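Side-chain contacts in Lys-gingipain catalytic subunit (Porphyromonas gingivalis, PDB 6I9A), which cleaves proteins after lysine residues as a secreted cysteine protease and may act as a virulence factor in periodontal disease: residues T47-A50 / E51-T54; V100-L103 / Y104-A107; V167-P170 / T171-G175; A336-A339 / G340-N344. All coordinates share one frame; numbering follows the deposited sequence.

How the contacts relate
The four contacts follow one another along the chain, and none nests in or crosses another. All lie in the C25 peptidase part. Contact 1 turns the chain between strand 40-46 and helix 56-72, at the edge of the four-stranded parallel sheet. Contact 2 leads from strand 100-101 into a short helical turn, with side chains on the first sheet and helix 350-356, and D102 N bonded to H358 of strand 357-361. Contact 3 lies within helix 163-178, which connects two strands of the six-stranded sheet. Contact 4 closes helix 325-342. Contacts 3 and 4 both pack on helix 285-293. Contacts 1 and 3 are on opposite sides of the chain, their centres about 46 Å apart.

Contact 1: residues T47-A50 / E51-T54; sequences TDEA and EVGT
E49 and V52 meet at the bend of this exposed loop, by backbone bonds and by side chains. The backbone bonds converge on one carbonyl. G53 N donates to E49 O at 3.0 Å, almost straight at 168°. V52 N gives E49 O a weaker bond of 3.3 Å. Together these form a type I turn over A50 and E51, enclosed in an alpha-turn that ends at G53. G53 has positive phi (71°) and carries the chain on into T54. The loop joins strand 40-46 to helix 56-72 in a beta-alpha-beta crossover of the four-stranded parallel sheet.

The apolar touches lie beside the turn. V52 CG2 sits 4.0 Å from E49 CB. The other branch, CG1, is anti to the backbone N (chi1 179°) and lies 4.1 Å from T47 CA. V52 also packs on I59 and F62 of helix 56-72.

A methyl meets a carbonyl across the loop mouth, where T54 CG2 rests 3.4 Å from T47 O.

The polar ends have partners outside the loop. E49 OE1 bonds to H45 and OE2 to Y46 N, two bonds that hold the carboxylate at the end of strand 40-46. T47 OG1 bonds to A22 N.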
# COMPACT_ATOMS: atom_id res chain seq x y z
N THR A 47 -22.31 -0.40 4.81
CA THR A 47 -22.90 -1.24 5.87
C THR A 47 -24.38 -0.92 6.14
O THR A 47 -24.94 -1.48 7.09
CB THR A 47 -22.07 -1.14 7.13
OG1 THR A 47 -22.01 0.25 7.50
CG2 THR A 47 -20.64 -1.72 6.91
N ASP A 48 -25.01 -0.04 5.35
CA ASP A 48 -26.45 0.16 5.50
C ASP A 48 -27.21 -0.63 4.43
O ASP A 48 -28.43 -0.48 4.33
CB ASP A 48 -26.78 1.63 5.44
CG ASP A 48 -26.37 2.36 4.19
OD1 ASP A 48 -25.82 1.71 3.25
OD2 ASP A 48 -26.63 3.57 4.11
N GLU A 49 -26.52 -1.50 3.66
CA GLU A 49 -27.17 -2.35 2.64
C GLU A 49 -27.55 -3.70 3.21
O GLU A 49 -26.84 -4.27 4.04
CB GLU A 49 -26.23 -2.53 1.45
CG GLU A 49 -25.97 -1.22 0.74
CD GLU A 49 -24.87 -1.32 -0.28
OE1 GLU A 49 -24.66 -2.42 -0.86
OE2 GLU A 49 -24.22 -0.29 -0.51
N ALA A 50 -28.69 -4.24 2.70
CA ALA A 50 -29.17 -5.56 3.10
C ALA A 50 -28.11 -6.64 2.91
O ALA A 50 -27.87 -7.44 3.83
CB ALA A 50 -30.43 -5.94 2.29
N GLU A 51 -27.51 -6.68 1.73
CA GLU A 51 -26.61 -7.75 1.37
C GLU A 51 -25.29 -7.69 2.15
O GLU A 51 -24.63 -8.72 2.29
CB GLU A 51 -26.32 -7.75 -0.13
CG GLU A 51 -27.46 -8.33 -0.97
CD GLU A 51 -27.24 -8.24 -2.48
OE1 GLU A 51 -28.22 -8.40 -3.24
OE2 GLU A 51 -26.08 -8.01 -2.89
N VAL A 52 -24.90 -6.51 2.66
CA VAL A 52 -23.65 -6.35 3.40
C VAL A 52 -23.88 -6.64 4.87
O VAL A 52 -23.07 -7.33 5.51
CB VAL A 52 -23.11 -4.91 3.22
CG1 VAL A 52 -21.81 -4.70 4.01
CG2 VAL A 52 -22.84 -4.60 1.75
N GLY A 53 -24.94 -6.08 5.41
CA GLY A 53 -25.21 -6.22 6.83
C GLY A 53 -24.23 -5.41 7.66
O GLY A 53 -23.48 -4.56 7.14
N THR A 54 -24.21 -5.70 8.96
CA THR A 54 -23.41 -4.91 9.91
C THR A 54 -22.49 -5.76 10.78
O THR A 54 -21.79 -5.21 11.63
CB THR A 54 -24.38 -4.09 10.82
OG1 THR A 54 -25.29 -5.01 11.44
CG2 THR A 54 -25.13 -3.04 10.05
O HOH W 1 -26.32 -9.89 4.74

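Contact 2: residues V100-L103 / Y104-A107; sequences VTDL and YYSA
L103 and Y104 belong to a buried local contact where strand 100-101, of a small two-stranded antiparallel sheet, runs into a short helical turn. L103 O accepts from A107 N at 2.9 Å and from S106 OG at 2.8 Å. S106 N adds a weak bond. The S106 hydroxyl lies between its own backbone N and carbonyl carbon (chi1 75°), which turns it back to that carbonyl from a position tilted 23° from its plane. D102 O receives Y105 N.

The entry to the turn is capped. T101 OG1 accepts from L103 N at 2.9 Å, forming an ST turn, and also bonds to E355 O. A water bridges T101 O and Y104 N.

The rings flank this turn. L103 CD2 lies over one face of Y104, 3.9 Å from CZ. T101 CG2 approaches the same ring obliquely, 3.9 Å from CD1. The Y104 hydroxyl bonds to E355 and H351. D102 OD1 meets Y105 at the ring edge and near its plane, 3.6 Å from CE2. The carboxylate and ring planes are 44° apart. That carboxylate has its main partner in R120, a salt bridge to strand 117-121. Y105 packs against I59 and I63 of helix 56-72, and its hydroxyl bonds to G91 N. D102 also packs on F254 of one calcium site. The nearest A107 side-chain atom is about 5 Å from the other calcium ion.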
# COMPACT_ATOMS: atom_id res chain seq x y z
N VAL A 100 -6.69 -8.84 16.66
CA VAL A 100 -7.55 -8.52 15.52
C VAL A 100 -6.80 -8.71 14.21
O VAL A 100 -5.59 -8.40 14.07
CB VAL A 100 -8.14 -7.09 15.66
CG1 VAL A 100 -7.08 -5.98 15.50
CG2 VAL A 100 -9.33 -6.89 14.72
N THR A 101 -7.54 -9.16 13.19
CA THR A 101 -7.04 -9.28 11.83
C THR A 101 -8.17 -9.04 10.87
O THR A 101 -9.35 -9.33 11.13
CB THR A 101 -6.41 -10.69 11.55
OG1 THR A 101 -5.80 -10.72 10.26
CG2 THR A 101 -7.41 -11.85 11.63
N ASP A 102 -7.75 -8.56 9.69
CA ASP A 102 -8.61 -8.41 8.52
C ASP A 102 -8.37 -9.54 7.52
O ASP A 102 -9.01 -9.58 6.47
CB ASP A 102 -8.37 -7.06 7.80
CG ASP A 102 -8.95 -5.88 8.54
OD1 ASP A 102 -9.89 -6.09 9.32
OD2 ASP A 102 -8.45 -4.73 8.32
N LEU A 103 -7.46 -10.49 7.85
CA LEU A 103 -7.11 -11.52 6.87
C LEU A 103 -8.32 -12.26 6.35
O LEU A 103 -8.36 -12.60 5.14
CB LEU A 103 -6.15 -12.54 7.52
CG LEU A 103 -5.73 -13.70 6.59
CD1 LEU A 103 -4.98 -13.22 5.36
CD2 LEU A 103 -4.90 -14.71 7.35
N TYR A 104 -9.28 -12.59 7.24
CA TYR A 104 -10.35 -13.50 6.81
C TYR A 104 -11.42 -12.80 5.96
O TYR A 104 -12.22 -13.50 5.34
CB TYR A 104 -10.91 -14.23 8.02
CG TYR A 104 -9.80 -15.11 8.56
CD1 TYR A 104 -9.16 -14.81 9.76
CD2 TYR A 104 -9.31 -16.18 7.81
CE1 TYR A 104 -8.07 -15.56 10.22
CE2 TYR A 104 -8.23 -16.93 8.24
CZ TYR A 104 -7.62 -16.62 9.46
OH TYR A 104 -6.51 -17.33 9.86
N TYR A 105 -11.37 -11.49 5.83
CA TYR A 105 -12.18 -10.85 4.78
C TYR A 105 -11.59 -11.16 3.40
O TYR A 105 -12.34 -11.33 2.43
CB TYR A 105 -12.22 -9.33 4.96
CG TYR A 105 -12.95 -8.89 6.22
CD1 TYR A 105 -14.25 -9.32 6.49
CD2 TYR A 105 -12.34 -8.03 7.14
CE1 TYR A 105 -14.92 -8.92 7.66
CE2 TYR A 105 -12.99 -7.63 8.31
CZ TYR A 105 -14.28 -8.07 8.56
OH TYR A 105 -14.93 -7.71 9.72
N SER A 106 -10.25 -11.21 3.32
CA SER A 106 -9.47 -11.39 2.07
C SER A 106 -9.23 -12.84 1.70
O SER A 106 -9.03 -13.13 0.52
CB SER A 106 -8.12 -10.66 2.18
OG SER A 106 -7.14 -11.29 2.99
N ALA A 107 -9.22 -13.73 2.66
CA ALA A 107 -8.88 -15.14 2.48
C ALA A 107 -10.17 -15.86 2.21
O ALA A 107 -10.93 -16.14 3.13
CB ALA A 107 -8.15 -15.67 3.72
O HOH W 2 -10.42 -11.18 9.37

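Contact 3: residues V167-P170 / T171-G175; sequences VGQP and TIKYG. With NA (sodium ion), chain F.
K173 lies along Q169 one turn earlier in helix 163-178, the helix of the beta-alpha-beta unit between strands 152-157 and 188-192. The K173 chain can be followed outward. CB starts 3.3 Å from Q169 O. CG sits beside the backbone N (chi1 -69°), which keeps it close to the same oxygen, 3.2 Å from Q169 O. CD is still near that oxygen. From there the chain is fully extended, and CE passes alongside the Q169 amide. NZ ends 3.6 Å from Q169 OE1, longer than a hydrogen bond. The two chains run outward together. On the other half of the amide, Q169 NE2 bonds to N164. K173 N donates to Q169 O at 2.8 Å, nearly straight at 167°.

P170 has no N-H to give, and the helix is kinked there. The next residue grips the earlier turn twice. T171 N and T171 OG1 both donate to V167 O, at 3.0 and 2.8 Å, and they come from opposite faces of the carbonyl plane. The hydroxyl is thus satisfied within a buried helix flank, where T171 also meets Y289, S292 and Y313. I172 turns to the sheet and packs on L155 and A157.

Y174 N bonds to P170 O. The Y174 ring extends to a sodium ion, which V293, T308, S309 and D314 also bind. The phenol oxygen OH coordinates that sodium at 2.5 Å, and a water completes the set at 2.4 Å from the metal.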
# COMPACT_ATOMS: atom_id res chain seq x y z
N VAL A 167 20.44 -8.46 13.81
CA VAL A 167 19.42 -8.41 12.76
C VAL A 167 19.08 -6.97 12.34
O VAL A 167 18.92 -6.73 11.16
CB VAL A 167 18.14 -9.11 13.26
CG1 VAL A 167 16.90 -8.73 12.44
CG2 VAL A 167 18.33 -10.63 13.23
N GLY A 168 18.93 -6.05 13.30
CA GLY A 168 18.48 -4.70 12.91
C GLY A 168 19.44 -4.03 11.95
O GLY A 168 19.06 -3.53 10.86
N GLN A 169 20.74 -4.01 12.33
CA GLN A 169 21.71 -3.36 11.45
C GLN A 169 21.88 -4.08 10.09
O GLN A 169 21.82 -3.44 9.05
CB GLN A 169 23.04 -3.20 12.15
CG GLN A 169 23.00 -2.21 13.32
CD GLN A 169 24.38 -1.87 13.78
OE1 GLN A 169 25.27 -1.61 12.95
NE2 GLN A 169 24.57 -1.85 15.08
N PRO A 170 21.98 -5.42 10.08
CA PRO A 170 22.06 -6.10 8.76
C PRO A 170 20.85 -5.79 7.88
O PRO A 170 20.99 -5.65 6.67
CB PRO A 170 22.18 -7.60 9.12
CG PRO A 170 22.83 -7.58 10.50
CD PRO A 170 22.30 -6.36 11.19
N THR A 171 19.64 -5.68 8.49
CA THR A 171 18.43 -5.36 7.69
C THR A 171 18.60 -4.00 7.00
O THR A 171 18.45 -3.90 5.76
CB THR A 171 17.21 -5.30 8.59
OG1 THR A 171 16.95 -6.59 9.17
CG2 THR A 171 15.96 -4.88 7.81
N ILE A 172 18.90 -2.96 7.79
CA ILE A 172 18.95 -1.61 7.21
C ILE A 172 20.14 -1.49 6.26
O ILE A 172 20.03 -0.87 5.20
CB ILE A 172 19.01 -0.58 8.37
CG1 ILE A 172 17.75 -0.63 9.24
CG2 ILE A 172 19.28 0.85 7.83
CD1 ILE A 172 16.45 -0.49 8.55
N LYS A 173 21.27 -2.13 6.59
CA LYS A 173 22.44 -2.09 5.71
C LYS A 173 22.14 -2.75 4.37
O LYS A 173 22.65 -2.30 3.34
CB LYS A 173 23.66 -2.71 6.37
CG LYS A 173 24.20 -1.86 7.53
CD LYS A 173 25.36 -2.58 8.26
CE LYS A 173 26.03 -1.64 9.26
NZ LYS A 173 27.17 -2.33 9.92
N TYR A 174 21.37 -3.84 4.35
CA TYR A 174 21.00 -4.49 3.08
C TYR A 174 20.17 -3.52 2.23
O TYR A 174 20.44 -3.31 1.07
CB TYR A 174 20.18 -5.77 3.41
CG TYR A 174 19.73 -6.53 2.18
CD1 TYR A 174 20.46 -7.61 1.68
CD2 TYR A 174 18.55 -6.17 1.52
CE1 TYR A 174 20.01 -8.34 0.59
CE2 TYR A 174 18.10 -6.89 0.41
CZ TYR A 174 18.84 -7.96 -0.05
OH TYR A 174 18.44 -8.71 -1.12
N GLY A 175 19.16 -2.90 2.86
CA GLY A 175 18.36 -1.89 2.15
C GLY A 175 19.19 -0.78 1.53
O GLY A 175 18.98 -0.38 0.37
NA NA F . 17.04 -10.77 -0.83
O HOH W 3 17.66 -11.54 -3.07

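Contact 4: residues A336-A339 / G340-N344; sequences ATHA and GNIGN
The H338 ring has I342 CG2 over one face, in a CH-pi contact. The methyl is 3.8 Å from the ring centroid and 23° off the normal, displaced toward CE1 and NE2. I342 CD1 reaches the CD2 side more loosely. At the ring edge, in its plane, a water is bonded to H338 ND1 at 2.7 Å. The same water accepts from N341 ND2 at 2.9 Å, so it ties the imidazole to the amide, which would limit the rotation of both. The ring of Y3 also meets H338.

I342 has its CG1 between N and the carbonyl carbon (chi1 69°). This leaves CG2 beside the backbone N, where it meets the ring, and the two side chains cross. T337 and N341, by contrast, run side by side, with T337 CG2 4.1 Å from N341 ND2. The N344 amide oxygen OD1 rests 3.5 Å from A339 CB and accepts from N296 N.

The backbone closes the helix with a Schellman motif. N344 N donates to A339 O at 2.9 Å, and G343 N to G340 O at 3.2 Å. G343 carries the positive phi (90°) that takes the chain out of the helix. Before it, I342 N bonds to H338 O.

This is the end of helix 325-342. A336, A339 and N344 pack on helix 285-293, through E287 and Y290. T337, H338 and N341 touch V2 of the N-terminal helix 2-5. T337 OG1 bonds to N333 O and to W354 NE1 of helix 350-356.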
# COMPACT_ATOMS: atom_id res chain seq x y z
N ALA A 336 8.84 -14.49 4.61
CA ALA A 336 8.74 -15.20 5.87
C ALA A 336 8.19 -16.62 5.64
O ALA A 336 8.56 -17.56 6.36
CB ALA A 336 7.82 -14.42 6.81
N THR A 337 7.29 -16.78 4.63
CA THR A 337 6.74 -18.09 4.34
C THR A 337 7.82 -18.95 3.70
O THR A 337 7.97 -20.15 4.05
CB THR A 337 5.54 -17.92 3.38
OG1 THR A 337 4.57 -17.05 4.00
CG2 THR A 337 4.84 -19.24 3.13
N HIS A 338 8.56 -18.41 2.73
CA HIS A 338 9.60 -19.16 2.05
C HIS A 338 10.64 -19.65 3.04
O HIS A 338 11.14 -20.79 2.92
CB HIS A 338 10.26 -18.27 0.96
CG HIS A 338 11.19 -19.00 0.09
ND1 HIS A 338 10.77 -20.04 -0.70
CD2 HIS A 338 12.51 -18.78 -0.13
CE1 HIS A 338 11.84 -20.42 -1.40
NE2 HIS A 338 12.91 -19.67 -1.08
N ALA A 339 11.00 -18.82 4.04
CA ALA A 339 11.98 -19.22 5.06
C ALA A 339 11.56 -20.52 5.74
O ALA A 339 12.36 -21.43 5.94
CB ALA A 339 12.12 -18.08 6.07
N GLY A 340 10.26 -20.62 6.08
CA GLY A 340 9.75 -21.87 6.67
C GLY A 340 9.84 -23.03 5.69
O GLY A 340 10.22 -24.15 6.04
N ASN A 341 9.50 -22.77 4.42
CA ASN A 341 9.50 -23.83 3.41
C ASN A 341 10.86 -24.40 3.12
O ASN A 341 10.98 -25.57 2.75
CB ASN A 341 8.93 -23.32 2.09
CG ASN A 341 7.46 -23.06 2.14
OD1 ASN A 341 6.76 -23.51 3.06
ND2 ASN A 341 6.93 -22.26 1.22
N ILE A 342 11.91 -23.61 3.33
CA ILE A 342 13.27 -24.05 2.99
C ILE A 342 14.02 -24.50 4.26
O ILE A 342 15.17 -24.93 4.13
CB ILE A 342 14.07 -23.02 2.15
CG1 ILE A 342 14.42 -21.79 2.98
CG2 ILE A 342 13.30 -22.70 0.87
CD1 ILE A 342 15.30 -20.75 2.19
N GLY A 343 13.38 -24.42 5.42
CA GLY A 343 13.99 -24.94 6.65
C GLY A 343 14.85 -23.96 7.41
O GLY A 343 15.62 -24.37 8.27
N ASN A 344 14.74 -22.65 7.11
CA ASN A 344 15.44 -21.68 7.94
C ASN A 344 14.88 -21.64 9.36
O ASN A 344 13.77 -22.11 9.60
CB ASN A 344 15.22 -20.27 7.35
CG ASN A 344 15.85 -19.97 6.03
OD1 ASN A 344 15.48 -18.96 5.42
ND2 ASN A 344 16.82 -20.78 5.55
O HOH W 4 8.65 -21.68 -1.10